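Local coordinates for protein alpha-rhamnosidase (PDB 6I60) that probably hydrolyses terminal non-reducing alpha-L-rhamnose residues from alpha-L-rhamnosides, as a bacterial glycoside hydrolase, at residues 761-772 against 822-833. Residues are numbered along the deposited sequence; the frame is centred on the assembly and turned at random.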
# COMPACT_ATOMS: atom_id res chain seq x y z
N ILE A 761 -14.07 11.78 7.18
CA ILE A 761 -12.79 11.29 6.67
C ILE A 761 -12.15 12.30 5.72
O ILE A 761 -10.92 12.40 5.66
CB ILE A 761 -12.97 9.92 6.01
CG1 ILE A 761 -13.91 10.01 4.81
CG2 ILE A 761 -13.50 8.90 7.00
CD1 ILE A 761 -13.92 8.76 3.96
N VAL A 762 -12.96 13.06 4.98
CA VAL A 762 -12.42 13.97 3.98
C VAL A 762 -11.78 15.18 4.65
O VAL A 762 -10.61 15.51 4.40
CB VAL A 762 -13.52 14.40 2.99
CG1 VAL A 762 -13.09 15.64 2.22
CG2 VAL A 762 -13.85 13.26 2.03
N ALA A 763 -12.53 15.87 5.51
CA ALA A 763 -12.05 17.10 6.11
C ALA A 763 -11.01 16.87 7.20
O ALA A 763 -10.22 17.77 7.49
CB ALA A 763 -13.22 17.91 6.67
N THR A 764 -11.00 15.69 7.83
CA THR A 764 -9.96 15.39 8.81
C THR A 764 -8.58 15.36 8.16
O THR A 764 -7.58 15.69 8.81
CB THR A 764 -10.24 14.07 9.51
OG1 THR A 764 -11.61 14.02 9.93
CG2 THR A 764 -9.35 13.91 10.74
N ARG A 765 -8.52 14.97 6.89
CA ARG A 765 -7.25 14.93 6.17
C ARG A 765 -6.69 16.33 5.91
O ARG A 765 -5.47 16.47 5.72
CB ARG A 765 -7.43 14.19 4.84
CG ARG A 765 -6.14 13.87 4.10
CD ARG A 765 -6.09 14.58 2.76
NE ARG A 765 -4.77 14.51 2.14
CZ ARG A 765 -3.80 15.39 2.36
NH1 ARG A 765 -3.99 16.40 3.20
NH2 ARG A 765 -2.63 15.25 1.75
N TYR A 766 -7.53 17.37 5.93
CA TYR A 766 -7.09 18.72 5.62
C TYR A 766 -7.10 19.67 6.81
O TYR A 766 -6.45 20.72 6.74
CB TYR A 766 -7.96 19.33 4.51
CG TYR A 766 -8.05 18.50 3.25
CD1 TYR A 766 -6.96 18.39 2.39
CD2 TYR A 766 -9.22 17.85 2.90
CE1 TYR A 766 -7.03 17.64 1.23
CE2 TYR A 766 -9.31 17.10 1.74
CZ TYR A 766 -8.21 17.00 0.91
OH TYR A 766 -8.29 16.25 -0.25
N ILE A 767 -7.82 19.34 7.89
CA ILE A 767 -8.03 20.31 8.96
C ILE A 767 -6.73 20.62 9.69
O ILE A 767 -6.46 21.77 10.05
CB ILE A 767 -9.12 19.82 9.92
CG1 ILE A 767 -9.34 20.84 11.04
CG2 ILE A 767 -8.78 18.45 10.48
CD1 ILE A 767 -10.77 20.93 11.52
N PHE A 768 -5.88 19.60 9.91
CA PHE A 768 -4.65 19.83 10.66
C PHE A 768 -3.68 20.70 9.87
O PHE A 768 -2.99 21.55 10.44
CB PHE A 768 -4.01 18.50 11.03
CG PHE A 768 -4.82 17.69 11.99
CD1 PHE A 768 -4.80 17.97 13.34
CD2 PHE A 768 -5.61 16.65 11.54
CE1 PHE A 768 -5.55 17.22 14.23
CE2 PHE A 768 -6.36 15.90 12.42
CZ PHE A 768 -6.33 16.19 13.77
N ASP A 769 -3.61 20.49 8.55
CA ASP A 769 -2.72 21.30 7.72
C ASP A 769 -3.24 22.73 7.57
O ASP A 769 -2.44 23.66 7.43
CB ASP A 769 -2.54 20.65 6.35
CG ASP A 769 -1.68 19.40 6.41
OD1 ASP A 769 -0.63 19.44 7.07
OD2 ASP A 769 -2.06 18.39 5.78
N VAL A 770 -4.56 22.92 7.59
CA VAL A 770 -5.12 24.26 7.45
C VAL A 770 -4.75 25.12 8.65
O VAL A 770 -4.28 26.26 8.49
CB VAL A 770 -6.64 24.19 7.25
CG1 VAL A 770 -7.29 25.52 7.62
CG2 VAL A 770 -6.98 23.83 5.81
N LEU A 771 -4.94 24.60 9.86
CA LEU A 771 -4.58 25.36 11.05
C LEU A 771 -3.08 25.59 11.14
O LEU A 771 -2.63 26.64 11.61
CB LEU A 771 -5.08 24.66 12.31
CG LEU A 771 -6.48 24.04 12.27
CD1 LEU A 771 -6.67 23.06 13.42
CD2 LEU A 771 -7.55 25.11 12.28
N THR A 772 -2.28 24.62 10.69
CA THR A 772 -0.83 24.78 10.74
C THR A 772 -0.35 25.83 9.75
O THR A 772 0.55 26.61 10.05
CB THR A 772 -0.14 23.44 10.48
OG1 THR A 772 -0.68 22.45 11.37
CG2 THR A 772 1.36 23.56 10.71
N MET A 822 -9.21 4.94 6.79
CA MET A 822 -9.55 6.22 6.18
C MET A 822 -9.19 7.39 7.10
O MET A 822 -8.76 8.45 6.62
CB MET A 822 -11.04 6.25 5.83
CG MET A 822 -11.94 5.58 6.86
SD MET A 822 -13.64 5.41 6.28
CE MET A 822 -14.53 5.44 7.83
N PHE A 823 -9.36 7.22 8.41
CA PHE A 823 -9.03 8.28 9.36
C PHE A 823 -7.55 8.34 9.70
O PHE A 823 -7.17 9.15 10.56
CB PHE A 823 -9.85 8.10 10.64
CG PHE A 823 -11.25 8.66 10.55
CD1 PHE A 823 -11.45 10.01 10.32
CD2 PHE A 823 -12.35 7.84 10.70
CE1 PHE A 823 -12.73 10.53 10.24
CE2 PHE A 823 -13.63 8.35 10.62
CZ PHE A 823 -13.82 9.70 10.39
N GLY A 824 -6.71 7.52 9.07
CA GLY A 824 -5.29 7.46 9.38
C GLY A 824 -4.43 8.55 8.78
O GLY A 824 -3.20 8.50 8.92
N SER A 825 -5.03 9.54 8.12
CA SER A 825 -4.25 10.60 7.48
C SER A 825 -3.52 11.49 8.48
O SER A 825 -2.68 12.29 8.06
CB SER A 825 -5.17 11.46 6.60
OG SER A 825 -6.43 11.65 7.22
N VAL A 826 -3.82 11.37 9.77
CA VAL A 826 -3.17 12.22 10.76
C VAL A 826 -1.70 11.85 10.92
O VAL A 826 -0.88 12.68 11.32
CB VAL A 826 -3.93 12.15 12.10
CG1 VAL A 826 -3.30 13.06 13.14
CG2 VAL A 826 -5.37 12.52 11.88
N ASP A 827 -1.35 10.60 10.60
CA ASP A 827 0.05 10.19 10.71
C ASP A 827 0.94 10.99 9.78
O ASP A 827 2.13 11.19 10.08
CB ASP A 827 0.18 8.69 10.43
CG ASP A 827 1.33 8.07 11.19
OD1 ASP A 827 1.31 8.11 12.44
OD2 ASP A 827 2.26 7.54 10.54
N ALA A 828 0.41 11.45 8.65
CA ALA A 828 1.17 12.33 7.78
C ALA A 828 1.44 13.67 8.46
O ALA A 828 2.50 14.28 8.23
CB ALA A 828 0.44 12.54 6.46
N TRP A 829 0.51 14.15 9.28
CA TRP A 829 0.72 15.39 10.01
C TRP A 829 1.84 15.26 11.03
O TRP A 829 2.56 16.23 11.30
CB TRP A 829 -0.58 15.83 10.68
CG TRP A 829 -0.51 17.18 11.31
CD1 TRP A 829 -0.43 18.38 10.67
CD2 TRP A 829 -0.53 17.48 12.71
NE1 TRP A 829 -0.39 19.41 11.59
CE2 TRP A 829 -0.45 18.88 12.85
CE3 TRP A 829 -0.61 16.69 13.87
CZ2 TRP A 829 -0.45 19.51 14.09
CZ3 TRP A 829 -0.61 17.33 15.10
CH2 TRP A 829 -0.53 18.72 15.20
N PHE A 830 2.01 14.07 11.61
CA PHE A 830 3.08 13.86 12.58
C PHE A 830 4.45 14.00 11.93
O PHE A 830 5.39 14.52 12.54
CB PHE A 830 2.95 12.49 13.24
CG PHE A 830 1.67 12.30 14.00
CD1 PHE A 830 1.02 13.39 14.57
CD2 PHE A 830 1.12 11.04 14.16
CE1 PHE A 830 -0.16 13.22 15.28
CE2 PHE A 830 -0.06 10.86 14.86
CZ PHE A 830 -0.70 11.95 15.43
N TYR A 831 4.58 13.53 10.68
CA TYR A 831 5.87 13.60 9.99
C TYR A 831 6.17 15.02 9.52
O TYR A 831 7.28 15.53 9.74
CB TYR A 831 5.87 12.64 8.80
CG TYR A 831 6.11 11.19 9.15
CD1 TYR A 831 5.06 10.35 9.47
CD2 TYR A 831 7.39 10.66 9.13
CE1 TYR A 831 5.27 9.02 9.79
CE2 TYR A 831 7.62 9.33 9.44
CZ TYR A 831 6.56 8.51 9.77
OH TYR A 831 6.77 7.19 10.08
N ARG A 832 5.20 15.67 8.87
CA ARG A 832 5.47 16.92 8.17
C ARG A 832 5.45 18.13 9.10
O ARG A 832 6.11 19.14 8.81
CB ARG A 832 4.45 17.13 7.05
CG ARG A 832 4.33 15.96 6.09
CD ARG A 832 3.28 16.22 5.00
NE ARG A 832 2.30 17.22 5.41
CZ ARG A 832 2.14 18.40 4.82
NH1 ARG A 832 2.90 18.74 3.78
NH2 ARG A 832 1.22 19.25 5.26
N VAL A 833 4.72 18.08 10.21
CA VAL A 833 4.53 19.23 11.09
C VAL A 833 5.20 19.01 12.45
O VAL A 833 6.09 19.77 12.84
CB VAL A 833 3.04 19.57 11.25
CG1 VAL A 833 2.84 20.60 12.36
CG2 VAL A 833 2.48 20.10 9.94
O HOH W 1 -5.56 13.74 8.91
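Trp-829 lies against Phe-768, with CB of Phe-768 over one face of the indole, 3.6 Å from the centroid of its five-membered ring. CB of Val-833, one turn on in the same helix, lies over the opposite face toward the rim. The Phe-768 ring meets the six-membered ring of Trp-829 obliquely, with planes at 36°. CG of Trp-829 is anti to its backbone N (chi1 -173°), which carries the indole across to helix 761-773. Trp-829 NE1 donates to Thr-772 OG1 at 3.1 Å, nearly in the ring plane. Thr-772 OG1 in turn donates to Phe-768 O at 2.6 Å. The axes of 761-772 and 826-833 run in the same direction, 18° apart, and approach to 9.4 Å in the helical six-hairpin glycosidase domain. Beside the indole edge, Asp-769 OD1 takes a weak hydrogen bond from Arg-832 NH2 within a salt bridge of 2.6 Å. Carboxylate and guanidinium planes stand almost perpendicular. Arg-765 adds a long second salt bridge to Asp-769, while its NH2 is held by Glu-515 and Tyr-571. Midway, a water donates to Thr-764 O and hydrogen-bonds with Ser-825 OG. Val-826, next to Ser-825, sets CG2 against Phe-768 CE2. CG2 of Ile-761 sits over the face of Phe-823 in a CH-pi contact, 3.6 Å from the ring centroid. Met-822 SD touches that methyl, and Thr-764 OG1, bonded to Thr-759, lies at the Phe-823 ring edge.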